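Local structure of protease inhibitor SGPI-2 (Schistocerca gregaria, 3TVJ) at residues C[12-20]-C[29-38]. The protein inhibits serine proteases of the chymotrypsin class, acting in vitro on alpha-chymotrypsin and pancreatic elastase. The protein carries 5 engineered substitutions. Numbering follows the deposited sequence. Where two conformers were deposited one is given.
Sequences TFKDKCNTC and AVCTKLWCNQ. Engineered in segment 29-38: V30 (natural residue Ala), K33 (natural residue Leu), L34 (natural residue Lys), W35 (natural residue Ala), N37 (natural residue Pro).
The F13 ring meets A29 at its edge: F13 CZ lies 3.8 Å from A29 CB, near the ring plane. One face of the ring takes CB of C20, offset toward the rim. C20 and C31 form an antiparallel non-hydrogen-bonded pair, and a disulfide joins their SG atoms on the same side of the sheet. The neighbouring backbone bond runs from T32 N to T19 O (2.9 Å).

The second flat group is the N18 amide. With CG turned to the side of the backbone N (chi1 -81°), the amide reaches across to 32-34. N18 OD1 accepts two bonds. L34 N comes in the carbonyl plane, on a lone pair, at 2.9 Å from N18 OD1. T32 OG1 donates from a tilted position, 2.7 Å from N18 OD1, and itself accepts from T19 N. On the other end N18 ND2 gives an almost straight bond (177°) to L34 O at 2.8 Å. Both L34 bonds lie close to the amide plane, so the N18 amide meets the L34 backbone edge-on and its rotation is fixed. With an alanine here, L34 N, L34 O and the T32 hydroxyl would probably lose their partner, and the 32-34 backbone would be freer to shift.

Beyond it the C17-C36 disulfide ties the turn 15-18 to strand 35-36.

K33-L34 is the reactive bond, and both residues are engineered. K33 NZ hydrogen-bonds to the backbone of a chain of another protein. The small disulfide-tied sheet, bracing the protease-binding loop from within through N18, is characteristic of pacifastin inhibitors.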
loop_
_atom_site.group_PDB
_atom_site.type_symbol
_atom_site.label_atom_id
_atom_site.label_comp_id
_atom_site.label_asym_id
_atom_site.label_seq_id
_atom_site.Cartn_x
_atom_site.Cartn_y
_atom_site.Cartn_z
ATOM N N THR C 12 -3.496 7.332 26.113
ATOM C CA THR C 12 -2.863 6.558 25.076
ATOM C C THR C 12 -1.703 5.873 25.777
ATOM O O THR C 12 -0.976 6.516 26.561
ATOM C CB THR C 12 -2.351 7.445 23.941
ATOM O OG1 THR C 12 -3.470 8.052 23.276
ATOM C CG2 THR C 12 -1.536 6.640 22.989
ATOM N N PHE C 13 -1.607 4.562 25.609
ATOM C CA PHE C 13 -0.609 3.785 26.303
ATOM C C PHE C 13 -0.152 2.625 25.425
ATOM O O PHE C 13 -0.769 2.342 24.442
ATOM C CB PHE C 13 -1.204 3.288 27.622
ATOM C CG PHE C 13 -2.266 2.238 27.462
ATOM C CD1 PHE C 13 -1.919 0.872 27.515
ATOM C CD2 PHE C 13 -3.589 2.582 27.214
ATOM C CE1 PHE C 13 -2.870 -0.147 27.360
ATOM C CE2 PHE C 13 -4.575 1.578 27.047
ATOM C CZ PHE C 13 -4.232 0.216 27.134
ATOM N N LYS C 14 0.998 2.036 25.731
ATOM C CA LYS C 14 1.508 0.914 24.981
ATOM C C LYS C 14 1.109 -0.409 25.644
ATOM O O LYS C 14 1.232 -0.623 26.850
ATOM C CB LYS C 14 3.042 0.982 24.908
ATOM C CG LYS C 14 3.551 2.149 24.109
ATOM C CD LYS C 14 3.289 2.055 22.591
ATOM C CE LYS C 14 4.083 0.886 21.806
ATOM N NZ LYS C 14 5.592 0.784 22.037
ATOM N N ASP C 15 0.641 -1.295 24.796
ATOM C CA ASP C 15 0.383 -2.691 25.080
ATOM C C ASP C 15 1.425 -3.426 24.223
ATOM O O ASP C 15 1.201 -3.782 23.093
ATOM C CB ASP C 15 -1.089 -3.011 24.720
ATOM C CG ASP C 15 -1.496 -4.465 25.002
ATOM O OD1 ASP C 15 -2.210 -5.085 24.171
ATOM O OD2 ASP C 15 -1.049 -5.016 25.982
ATOM N N LYS C 16 2.524 -3.720 24.884
ATOM C CA LYS C 16 3.728 -4.223 24.230
ATOM C C LYS C 16 4.011 -3.354 23.005
ATOM O O LYS C 16 4.292 -2.168 23.145
ATOM C CB LYS C 16 3.658 -5.746 23.947
ATOM C CG LYS C 16 4.281 -6.620 25.090
ATOM C CD LYS C 16 4.341 -8.133 24.705
ATOM C CE LYS C 16 4.589 -9.041 25.865
ATOM N NZ LYS C 16 5.340 -10.362 25.628
ATOM N N CYS C 17 3.869 -3.910 21.802
ATOM C CA CYS C 17 4.242 -3.172 20.586
ATOM C C CYS C 17 3.139 -2.346 19.986
ATOM O O CYS C 17 3.384 -1.596 19.051
ATOM C CB CYS C 17 4.734 -4.132 19.515
ATOM S SG CYS C 17 3.459 -5.093 18.648
ATOM N N ASN C 18 1.926 -2.460 20.539
ATOM C CA ASN C 18 0.792 -1.733 20.042
ATOM C C ASN C 18 0.490 -0.485 20.880
ATOM O O ASN C 18 0.879 -0.393 22.061
ATOM C CB ASN C 18 -0.451 -2.629 19.995
ATOM C CG ASN C 18 -0.484 -3.519 18.753
ATOM O OD1 ASN C 18 -0.393 -2.998 17.602
ATOM N ND2 ASN C 18 -0.456 -4.876 18.965
ATOM N N THR C 19 -0.128 0.477 20.212
ATOM C CA THR C 19 -0.619 1.694 20.832
ATOM C C THR C 19 -2.106 1.570 21.016
ATOM O O THR C 19 -2.846 1.187 20.107
ATOM C CB THR C 19 -0.256 2.926 20.002
ATOM O OG1 THR C 19 1.201 2.921 19.818
ATOM C CG2 THR C 19 -0.705 4.195 20.737
ATOM N N CYS C 20 -2.550 1.929 22.174
ATOM C CA CYS C 20 -3.957 1.796 22.581
ATOM C C CYS C 20 -4.436 3.075 23.215
ATOM O O CYS C 20 -3.653 3.815 23.820
ATOM C CB CYS C 20 -4.165 0.657 23.611
ATOM S SG CYS C 20 -3.524 -0.985 23.140
ATOM N N ALA C 29 -9.710 -1.401 25.876
ATOM C CA ALA C 29 -8.967 -0.482 25.055
ATOM C C ALA C 29 -9.266 -0.746 23.562
ATOM O O ALA C 29 -9.821 -1.801 23.127
ATOM C CB ALA C 29 -7.430 -0.610 25.336
ATOM N N VAL C 30 -8.911 0.248 22.770
ATOM C CA VAL C 30 -8.858 0.122 21.376
ATOM C C VAL C 30 -7.407 0.278 20.988
ATOM O O VAL C 30 -6.720 1.084 21.627
ATOM C CB VAL C 30 -9.804 1.183 20.662
ATOM C CG1 VAL C 30 -11.304 0.903 21.018
ATOM C CG2 VAL C 30 -9.396 2.607 20.977
ATOM N N CYS C 31 -6.932 -0.490 20.032
ATOM C CA CYS C 31 -5.488 -0.604 19.797
ATOM C C CYS C 31 -5.221 -0.737 18.313
ATOM O O CYS C 31 -6.055 -1.210 17.562
ATOM C CB CYS C 31 -4.869 -1.821 20.499
ATOM S SG CYS C 31 -5.137 -1.928 22.294
ATOM N N THR C 32 -3.984 -0.421 17.981
ATOM C CA THR C 32 -3.414 -0.742 16.704
ATOM C C THR C 32 -3.272 -2.265 16.447
ATOM O O THR C 32 -3.510 -3.049 17.356
ATOM C CB THR C 32 -2.092 -0.043 16.494
ATOM O OG1 THR C 32 -1.173 -0.422 17.539
ATOM C CG2 THR C 32 -2.240 1.481 16.472
ATOM N N LYS C 33 -3.024 -2.668 15.190
ATOM C CA LYS C 33 -3.123 -4.071 14.726
ATOM C C LYS C 33 -1.755 -4.630 14.261
ATOM O O LYS C 33 -1.726 -5.414 13.333
ATOM C CB LYS C 33 -4.206 -4.149 13.631
ATOM C CG LYS C 33 -5.631 -3.978 14.230
ATOM C CD LYS C 33 -6.741 -3.935 13.231
ATOM C CE LYS C 33 -8.133 -3.825 13.829
ATOM N NZ LYS C 33 -9.232 -3.882 12.766
ATOM N N LEU C 34 -0.718 -4.388 15.080
ATOM C CA LEU C 34 0.526 -5.090 14.910
ATOM C C LEU C 34 0.465 -6.423 15.658
ATOM O O LEU C 34 -0.148 -6.573 16.707
ATOM C CB LEU C 34 1.717 -4.235 15.477
ATOM C CG LEU C 34 1.883 -2.844 14.883
ATOM C CD1 LEU C 34 2.935 -2.083 15.796
ATOM C CD2 LEU C 34 2.329 -2.959 13.443
ATOM N N TRP C 35 1.173 -7.406 15.116
ATOM C CA TRP C 35 1.429 -8.673 15.799
ATOM C C TRP C 35 2.812 -8.543 16.452
ATOM O O TRP C 35 3.828 -8.431 15.746
ATOM C CB TRP C 35 1.335 -9.899 14.925
ATOM C CG TRP C 35 1.625 -11.193 15.582
ATOM C CD1 TRP C 35 2.874 -11.644 15.995
ATOM C CD2 TRP C 35 0.690 -12.223 15.957
ATOM N NE1 TRP C 35 2.760 -12.878 16.547
ATOM C CE2 TRP C 35 1.434 -13.241 16.577
ATOM C CE3 TRP C 35 -0.659 -12.392 15.800
ATOM C CZ2 TRP C 35 0.827 -14.419 17.052
ATOM C CZ3 TRP C 35 -1.275 -13.566 16.240
ATOM C CH2 TRP C 35 -0.528 -14.580 16.861
ATOM N N CYS C 36 2.848 -8.563 17.781
ATOM C CA CYS C 36 4.089 -8.379 18.499
ATOM C C CYS C 36 4.758 -9.771 18.558
ATOM O O CYS C 36 4.189 -10.750 19.054
ATOM C CB CYS C 36 3.849 -7.858 19.931
ATOM S SG CYS C 36 2.747 -6.407 20.010
ATOM N N ASN C 37 5.905 -9.913 17.917
ATOM C CA ASN C 37 6.535 -11.193 17.780
ATOM C C ASN C 37 6.956 -11.704 19.180
ATOM O O ASN C 37 7.069 -12.911 19.370
ATOM C CB ASN C 37 7.656 -11.164 16.753
ATOM C CG ASN C 37 7.108 -10.982 15.290
ATOM O OD1 ASN C 37 5.983 -11.399 14.961
ATOM N ND2 ASN C 37 7.934 -10.441 14.408
ATOM N N GLN C 38 7.198 -10.708 20.053
ATOM C CA GLN C 38 7.407 -10.778 21.505
ATOM C C GLN C 38 6.203 -10.165 22.201
ATOM O O GLN C 38 5.290 -10.823 22.732
ATOM C CB GLN C 38 8.616 -9.907 21.894
ATOM C CG GLN C 38 9.262 -10.279 23.238
ATOM C CD GLN C 38 8.849 -9.393 24.414
ATOM O OE1 GLN C 38 8.219 -9.864 25.356
ATOM N NE2 GLN C 38 9.246 -8.126 24.380
ATOM O OXT GLN C 38 6.158 -8.923 22.229
#